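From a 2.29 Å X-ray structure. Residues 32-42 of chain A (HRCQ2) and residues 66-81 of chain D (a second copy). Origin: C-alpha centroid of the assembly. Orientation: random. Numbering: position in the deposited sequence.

Chain A (32-42) ELRRLDAGTIL
Chain D (66-81) LVDVEGRLGLQITRLV

Chain A leaves a helix at Arg A34, passes through a loop, and makes a type II turn from Asp A37 to Thr A40 before extending as a strand through Ile A41 (phi/psi -105/131) and Leu A42 (-96/130). Chain D is a hairpin: strand 66-69, a type I' turn from Val D69 to Arg D72, and strand 72-80. The second hairpin strand receives chain A antiparallel. Ile A41 faces Gln D76 as a non-hydrogen-bonded pair (CA to CA 4.2 Å), and Leu A42 faces Leu D75 as a hydrogen-bonded pair (CA to CA 5.0 Å). In that pair Leu A42 N donates to Leu D75 O at 2.8 Å. The return bond runs from Leu D75 N to Leu A42 O at 2.7 Å. The ladder continues with Ile D77 N to Thr A40 O (2.9 Å) and ends with Gly A39 N to Ile D77 O, short at 2.6 Å and nearly linear. Gly A39, at 100/-27, holds a backbone conformation that would jam a CB against the preceding carbonyl. Thr A40 (p) braces the turn, its OG1 donating to Asp A37 O at 2.6 Å.

Side chains then sort by face. Ile A41 (m, t) shares a face with Gln D76 and packs its CG2 4.0 Å from Val D67 CG2, the two meeting beside the bare CA of Gly D74. A CB on that glycine would crowd Ile A41 CG2 and clash with Val D67 CG2. Gln D76 (chi1 t) sends NE2 back to Gly A39 O at 2.9 Å, tying the turn to the strand. On the other face, Leu A42 lies beside Leu D75, while its CD2 meets Ile D77 CD1 at 4.0 Å. Ile D77 (m, m) also touches Leu A36 (m, t), CD1 to CD1 at 4.0 Å. Leu D80 (m, m) extends the apolar patch, its CD1 3.7 Å from Leu A36 CB.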

ATOM      1  N   GLU A  32       2.118 -15.922  -5.933  1.00 20.97           N
ATOM      2  CA  GLU A  32       2.016 -14.586  -5.340  1.00 20.08           C
ATOM      3  C   GLU A  32       1.717 -14.639  -3.830  1.00 18.90           C
ATOM      4  O   GLU A  32       2.350 -13.931  -3.045  1.00 17.34           O
ATOM      5  CB  GLU A  32       0.958 -13.744  -6.054  1.00 20.90           C
ATOM      6  CG  GLU A  32       1.412 -13.133  -7.371  1.00 25.99           C
ATOM      7  CD  GLU A  32       0.250 -12.628  -8.224  1.00 32.38           C
ATOM      8  OE1 GLU A  32      -0.809 -13.293  -8.283  1.00 32.60           O
ATOM      9  OE2 GLU A  32       0.390 -11.551  -8.845  1.00 37.05           O
ATOM     10  N   LEU A  33       0.771 -15.486  -3.431  1.00 18.39           N
ATOM     11  CA  LEU A  33       0.398 -15.614  -2.027  1.00 18.10           C
ATOM     12  C   LEU A  33       1.534 -16.145  -1.170  1.00 19.81           C
ATOM     13  O   LEU A  33       1.712 -15.689  -0.038  1.00 20.64           O
ATOM     14  CB  LEU A  33      -0.865 -16.477  -1.868  1.00 17.28           C
ATOM     15  CG  LEU A  33      -1.288 -16.991  -0.475  1.00 16.19           C
ATOM     16  CD1 LEU A  33      -1.514 -15.856   0.529  1.00 15.60           C
ATOM     17  CD2 LEU A  33      -2.540 -17.873  -0.577  1.00 13.15           C
ATOM     18  N   ARG A  34       2.289 -17.113  -1.700  1.00 22.10           N
ATOM     19  CA  ARG A  34       3.481 -17.666  -1.037  1.00 23.73           C
ATOM     20  C   ARG A  34       4.573 -16.604  -0.792  1.00 24.75           C
ATOM     21  O   ARG A  34       5.367 -16.727   0.158  1.00 24.26           O
ATOM     22  CB  ARG A  34       4.111 -18.769  -1.904  1.00 25.13           C
ATOM     23  CG  ARG A  34       3.344 -20.081  -2.015  1.00 29.55           C
ATOM     24  CD  ARG A  34       4.148 -21.195  -2.710  1.00 31.09           C
ATOM     25  NE  ARG A  34       3.444 -22.476  -2.685  1.00 34.03           N
ATOM     26  N   ARG A  35       4.618 -15.596  -1.675  1.00 23.73           N
ATOM     27  CA  ARG A  35       5.662 -14.570  -1.700  1.00 24.21           C
ATOM     28  C   ARG A  35       5.351 -13.292  -0.906  1.00 23.94           C
ATOM     29  O   ARG A  35       6.148 -12.348  -0.914  1.00 24.53           O
ATOM     30  CB  ARG A  35       5.948 -14.159  -3.149  1.00 24.64           C
ATOM     31  CG  ARG A  35       6.827 -15.112  -3.904  1.00 29.44           C
ATOM     32  CD  ARG A  35       6.615 -15.078  -5.418  1.00 33.12           C
ATOM     33  NE  ARG A  35       7.109 -13.839  -6.014  1.00 37.76           N
ATOM     34  CZ  ARG A  35       8.400 -13.529  -6.153  1.00 39.31           C
ATOM     35  NH1 ARG A  35       9.345 -14.368  -5.736  1.00 37.79           N
ATOM     36  NH2 ARG A  35       8.748 -12.377  -6.712  1.00 38.87           N
ATOM     37  N   LEU A  36       4.195 -13.235  -0.254  1.00 22.74           N
ATOM     38  CA  LEU A  36       3.816 -12.042   0.509  1.00 21.60           C
ATOM     39  C   LEU A  36       4.636 -11.942   1.786  1.00 20.68           C
ATOM     40  O   LEU A  36       4.814 -12.932   2.486  1.00 20.87           O
ATOM     41  CB  LEU A  36       2.329 -12.072   0.876  1.00 21.49           C
ATOM     42  CG  LEU A  36       1.201 -11.900  -0.135  1.00 20.75           C
ATOM     43  CD1 LEU A  36      -0.120 -12.043   0.608  1.00 23.52           C
ATOM     44  CD2 LEU A  36       1.263 -10.553  -0.830  1.00 20.04           C
ATOM     45  N   ASP A  37       5.131 -10.750   2.099  1.00 20.53           N
ATOM     46  CA  ASP A  37       5.808 -10.523   3.374  1.00 20.65           C
ATOM     47  C   ASP A  37       5.042  -9.494   4.191  1.00 19.98           C
ATOM     48  O   ASP A  37       4.335  -8.636   3.628  1.00 20.44           O
ATOM     49  CB  ASP A  37       7.246 -10.036   3.163  1.00 21.73           C
ATOM     50  CG  ASP A  37       8.151 -11.107   2.549  1.00 26.83           C
ATOM     51  OD1 ASP A  37       8.444 -12.102   3.225  1.00 27.50           O
ATOM     52  OD2 ASP A  37       8.617 -11.036   1.392  1.00 30.39           O
ATOM     53  N   ALA A  38       5.207  -9.570   5.509  1.00 17.52           N
ATOM     54  CA  ALA A  38       4.663  -8.580   6.421  1.00 16.94           C
ATOM     55  C   ALA A  38       5.144  -7.185   6.056  1.00 16.36           C
ATOM     56  O   ALA A  38       6.310  -6.986   5.691  1.00 15.16           O
ATOM     57  CB  ALA A  38       5.041  -8.914   7.850  1.00 17.51           C
ATOM     58  N   GLY A  39       4.233  -6.224   6.143  1.00 15.81           N
ATOM     59  CA  GLY A  39       4.548  -4.848   5.820  1.00 15.12           C
ATOM     60  C   GLY A  39       4.102  -4.438   4.427  1.00 15.38           C
ATOM     61  O   GLY A  39       3.844  -3.259   4.189  1.00 15.88           O
ATOM     62  N   THR A  40       4.018  -5.391   3.505  1.00 15.19           N
ATOM     63  CA  THR A  40       3.561  -5.079   2.149  1.00 16.71           C
ATOM     64  C   THR A  40       2.056  -4.816   2.160  1.00 14.88           C
ATOM     65  O   THR A  40       1.288  -5.465   2.899  1.00 12.93           O
ATOM     66  CB  THR A  40       3.853  -6.229   1.148  1.00 18.00           C
ATOM     67  OG1 THR A  40       3.214  -7.419   1.615  1.00 25.60           O
ATOM     68  CG2 THR A  40       5.335  -6.603   1.128  1.00 19.34           C
ATOM     69  N   ILE A  41       1.643  -3.872   1.322  1.00 13.56           N
ATOM     70  CA  ILE A  41       0.232  -3.536   1.191  1.00 11.97           C
ATOM     71  C   ILE A  41      -0.328  -4.103  -0.107  1.00 12.63           C
ATOM     72  O   ILE A  41       0.259  -3.958  -1.187  1.00 12.16           O
ATOM     73  CB  ILE A  41       0.013  -2.010   1.290  1.00 10.76           C
ATOM     74  CG1 ILE A  41       0.374  -1.518   2.696  1.00 10.63           C
ATOM     75  CG2 ILE A  41      -1.437  -1.629   0.922  1.00  6.97           C
ATOM     76  CD1 ILE A  41       0.896  -0.083   2.735  1.00 12.41           C
ATOM     77  N   LEU A  42      -1.458  -4.777   0.036  1.00 14.36           N
ATOM     78  CA  LEU A  42      -2.262  -5.249  -1.071  1.00 15.14           C
ATOM     79  C   LEU A  42      -3.370  -4.249  -1.344  1.00 15.52           C
ATOM     80  O   LEU A  42      -4.091  -3.837  -0.429  1.00 16.76           O
ATOM     81  CB  LEU A  42      -2.850  -6.615  -0.718  1.00 16.28           C
ATOM     82  CG  LEU A  42      -2.081  -7.852  -1.197  1.00 19.58           C
ATOM     83  CD1 LEU A  42      -0.584  -7.687  -1.019  1.00 20.09           C
ATOM     84  CD2 LEU A  42      -2.578  -9.084  -0.463  1.00 22.75           C
TER
ATOM     85  N   LEU D  66      -6.363  -2.712   7.797  1.00 14.09           N
ATOM     86  CA  LEU D  66      -6.966  -1.942   6.722  1.00 13.64           C
ATOM     87  C   LEU D  66      -6.299  -0.565   6.631  1.00 13.09           C
ATOM     88  O   LEU D  66      -6.032   0.076   7.640  1.00 12.17           O
ATOM     89  CB  LEU D  66      -8.472  -1.834   6.924  1.00 14.49           C
ATOM     90  CG  LEU D  66      -9.213  -3.168   7.038  1.00 16.46           C
ATOM     91  CD1 LEU D  66     -10.673  -2.936   7.382  1.00 18.55           C
ATOM     92  CD2 LEU D  66      -9.100  -3.970   5.756  1.00 16.40           C
ATOM     93  N   VAL D  67      -5.950  -0.154   5.418  1.00 13.04           N
ATOM     94  CA  VAL D  67      -5.427   1.189   5.211  1.00 12.88           C
ATOM     95  C   VAL D  67      -6.150   1.830   4.041  1.00 12.77           C
ATOM     96  O   VAL D  67      -6.795   1.154   3.241  1.00 12.12           O
ATOM     97  CB  VAL D  67      -3.883   1.243   4.948  1.00 13.57           C
ATOM     98  CG1 VAL D  67      -3.069   0.875   6.206  1.00 13.66           C
ATOM     99  CG2 VAL D  67      -3.490   0.398   3.743  1.00 13.92           C
ATOM    100  N   ASP D  68      -6.031   3.144   3.954  1.00 13.37           N
ATOM    101  CA  ASP D  68      -6.593   3.893   2.853  1.00 15.46           C
ATOM    102  C   ASP D  68      -5.477   4.310   1.890  1.00 15.60           C
ATOM    103  O   ASP D  68      -4.534   4.988   2.292  1.00 16.72           O
ATOM    104  CB  ASP D  68      -7.296   5.132   3.405  1.00 16.89           C
ATOM    105  CG  ASP D  68      -8.207   5.772   2.396  1.00 20.74           C
ATOM    106  OD1 ASP D  68      -7.686   6.425   1.455  1.00 20.49           O
ATOM    107  OD2 ASP D  68      -9.450   5.665   2.466  1.00 24.26           O
ATOM    108  N   VAL D  69      -5.595   3.896   0.632  1.00 14.93           N
ATOM    109  CA  VAL D  69      -4.637   4.237  -0.413  1.00 13.76           C
ATOM    110  C   VAL D  69      -5.306   5.162  -1.437  1.00 14.17           C
ATOM    111  O   VAL D  69      -5.902   4.716  -2.433  1.00 12.78           O
ATOM    112  CB  VAL D  69      -4.066   2.968  -1.100  1.00 14.51           C
ATOM    113  CG1 VAL D  69      -3.020   3.339  -2.139  1.00 14.03           C
ATOM    114  CG2 VAL D  69      -3.487   1.983  -0.055  1.00 14.48           C
ATOM    115  N   GLU D  70      -5.219   6.464  -1.172  1.00 14.93           N
ATOM    116  CA  GLU D  70      -5.825   7.475  -2.044  1.00 16.14           C
ATOM    117  C   GLU D  70      -7.315   7.219  -2.320  1.00 14.75           C
ATOM    118  O   GLU D  70      -7.784   7.477  -3.422  1.00 15.56           O
ATOM    119  CB  GLU D  70      -5.052   7.584  -3.376  1.00 17.18           C
ATOM    120  CG  GLU D  70      -3.548   7.625  -3.220  1.00 20.11           C
ATOM    121  CD  GLU D  70      -2.819   7.890  -4.517  1.00 23.61           C
ATOM    122  OE1 GLU D  70      -3.201   7.320  -5.572  1.00 26.97           O
ATOM    123  OE2 GLU D  70      -1.843   8.659  -4.472  1.00 22.21           O
ATOM    124  N   GLY D  71      -8.035   6.695  -1.323  1.00 13.85           N
ATOM    125  CA  GLY D  71      -9.451   6.369  -1.446  1.00 12.17           C
ATOM    126  C   GLY D  71      -9.770   4.901  -1.722  1.00 11.86           C
ATOM    127  O   GLY D  71     -10.918   4.482  -1.578  1.00 10.61           O
ATOM    128  N   ARG D  72      -8.771   4.126  -2.139  1.00 12.19           N
ATOM    129  CA  ARG D  72      -8.929   2.670  -2.307  1.00 12.99           C
ATOM    130  C   ARG D  72      -8.577   1.925  -1.023  1.00 13.14           C
ATOM    131  O   ARG D  72      -7.753   2.382  -0.228  1.00 11.72           O
ATOM    132  CB  ARG D  72      -8.076   2.174  -3.475  1.00 13.21           C
ATOM    133  CG  ARG D  72      -8.363   2.997  -4.744  1.00 15.78           C
ATOM    134  CD  ARG D  72      -7.502   2.707  -5.931  1.00 17.44           C
ATOM    135  NE  ARG D  72      -6.101   3.136  -5.817  1.00 20.38           N
ATOM    136  CZ  ARG D  72      -5.668   4.386  -5.890  1.00 20.49           C
ATOM    137  NH1 ARG D  72      -6.520   5.402  -6.018  1.00 22.94           N
ATOM    138  NH2 ARG D  72      -4.370   4.627  -5.804  1.00 21.50           N
ATOM    139  N   LEU D  73      -9.229   0.792  -0.792  1.00 13.42           N
ATOM    140  CA  LEU D  73      -8.926   0.032   0.393  1.00 12.18           C
ATOM    141  C   LEU D  73      -7.619  -0.723   0.170  1.00 12.70           C
ATOM    142  O   LEU D  73      -7.359  -1.239  -0.932  1.00 12.64           O
ATOM    143  CB  LEU D  73     -10.067  -0.914   0.736  1.00 12.17           C
ATOM    144  CG  LEU D  73      -9.972  -1.765   2.015  1.00 12.50           C
ATOM    145  CD1 LEU D  73      -9.979  -0.945   3.300  1.00 11.10           C
ATOM    146  CD2 LEU D  73     -11.108  -2.745   2.025  1.00  9.05           C
ATOM    147  N   GLY D  74      -6.794  -0.752   1.214  1.00 10.88           N
ATOM    148  CA  GLY D  74      -5.589  -1.548   1.216  1.00 11.01           C
ATOM    149  C   GLY D  74      -5.559  -2.522   2.382  1.00 10.85           C
ATOM    150  O   GLY D  74      -6.205  -2.308   3.409  1.00  8.97           O
ATOM    151  N   LEU D  75      -4.813  -3.608   2.213  1.00 11.44           N
ATOM    152  CA  LEU D  75      -4.507  -4.481   3.336  1.00 12.18           C
ATOM    153  C   LEU D  75      -2.998  -4.489   3.566  1.00 11.25           C
ATOM    154  O   LEU D  75      -2.230  -4.961   2.716  1.00 11.20           O
ATOM    155  CB  LEU D  75      -5.041  -5.912   3.119  1.00 12.30           C
ATOM    156  CG  LEU D  75      -4.890  -6.860   4.326  1.00 15.72           C
ATOM    157  CD1 LEU D  75      -5.720  -6.389   5.543  1.00 17.58           C
ATOM    158  CD2 LEU D  75      -5.240  -8.295   3.956  1.00 18.20           C
ATOM    159  N   GLN D  76      -2.582  -3.949   4.703  1.00 10.26           N
ATOM    160  CA  GLN D  76      -1.190  -4.033   5.099  1.00 11.04           C
ATOM    161  C   GLN D  76      -0.994  -5.339   5.837  1.00 11.97           C
ATOM    162  O   GLN D  76      -1.499  -5.515   6.961  1.00 12.47           O
ATOM    163  CB  GLN D  76      -0.752  -2.854   5.968  1.00 10.56           C
ATOM    164  CG  GLN D  76       0.745  -2.911   6.318  1.00 14.07           C
ATOM    165  CD  GLN D  76       1.401  -1.540   6.450  1.00 16.68           C
ATOM    166  OE1 GLN D  76       0.767  -0.582   6.889  1.00 17.45           O
ATOM    167  NE2 GLN D  76       2.674  -1.452   6.072  1.00 17.27           N
ATOM    168  N   ILE D  77      -0.279  -6.260   5.198  1.00 12.10           N
ATOM    169  CA  ILE D  77      -0.047  -7.582   5.771  1.00 11.94           C
ATOM    170  C   ILE D  77       0.774  -7.422   7.040  1.00 12.13           C
ATOM    171  O   ILE D  77       1.832  -6.760   7.020  1.00 12.92           O
ATOM    172  CB  ILE D  77       0.697  -8.512   4.750  1.00 13.19           C
ATOM    173  CG1 ILE D  77       0.009  -8.500   3.368  1.00 13.05           C
ATOM    174  CG2 ILE D  77       0.909  -9.934   5.327  1.00 11.36           C
ATOM    175  CD1 ILE D  77      -1.273  -9.278   3.263  1.00 16.25           C
ATOM    176  N   THR D  78       0.281  -7.991   8.145  1.00 11.66           N
ATOM    177  CA  THR D  78       1.067  -8.070   9.381  1.00 13.18           C
ATOM    178  C   THR D  78       1.640  -9.477   9.626  1.00 13.74           C
ATOM    179  O   THR D  78       2.661  -9.633  10.318  1.00 14.26           O
ATOM    180  CB  THR D  78       0.250  -7.594  10.616  1.00 13.91           C
ATOM    181  OG1 THR D  78      -0.933  -8.399  10.762  1.00 15.58           O
ATOM    182  CG2 THR D  78      -0.267  -6.138  10.428  1.00 10.97           C
ATOM    183  N   ARG D  79       0.995 -10.488   9.049  1.00 12.99           N
ATOM    184  CA  ARG D  79       1.444 -11.862   9.183  1.00 14.73           C
ATOM    185  C   ARG D  79       0.888 -12.756   8.094  1.00 16.61           C
ATOM    186  O   ARG D  79      -0.284 -12.663   7.739  1.00 16.25           O
ATOM    187  CB  ARG D  79       1.006 -12.420  10.537  1.00 15.94           C
ATOM    188  CG  ARG D  79       1.704 -13.703  10.935  1.00 17.82           C
ATOM    189  CD  ARG D  79       1.476 -14.100  12.396  1.00 19.61           C
ATOM    190  NE  ARG D  79       0.101 -14.522  12.630  1.00 19.24           N
ATOM    191  CZ  ARG D  79      -0.270 -15.789  12.736  1.00 23.38           C
ATOM    192  NH1 ARG D  79       0.633 -16.753  12.618  1.00 21.58           N
ATOM    193  NH2 ARG D  79      -1.547 -16.096  12.945  1.00 26.26           N
ATOM    194  N   LEU D  80       1.742 -13.634   7.580  1.00 20.48           N
ATOM    195  CA  LEU D  80       1.311 -14.747   6.743  1.00 23.59           C
ATOM    196  C   LEU D  80       1.127 -15.952   7.617  1.00 26.06           C
ATOM    197  O   LEU D  80       1.977 -16.249   8.462  1.00 25.67           O
ATOM    198  CB  LEU D  80       2.342 -15.064   5.661  1.00 24.55           C
ATOM    199  CG  LEU D  80       2.432 -14.082   4.499  1.00 27.31           C
ATOM    200  CD1 LEU D  80       1.070 -13.885   3.835  1.00 26.57           C
ATOM    201  CD2 LEU D  80       3.039 -12.760   4.975  1.00 26.66           C
ATOM    202  N   VAL D  81       0.008 -16.635   7.422  1.00 29.70           N
ATOM    203  CA  VAL D  81      -0.275 -17.848   8.175  1.00 34.61           C
ATOM    204  C   VAL D  81       0.346 -19.021   7.418  1.00 38.19           C
ATOM    205  O   VAL D  81      -0.244 -19.556   6.468  1.00 39.72           O
ATOM    206  CB  VAL D  81      -1.789 -18.027   8.442  1.00 34.25           C
ATOM    207  CG1 VAL D  81      -2.039 -19.219   9.370  1.00 35.03           C
ATOM    208  CG2 VAL D  81      -2.354 -16.765   9.067  1.00 32.76           C
TER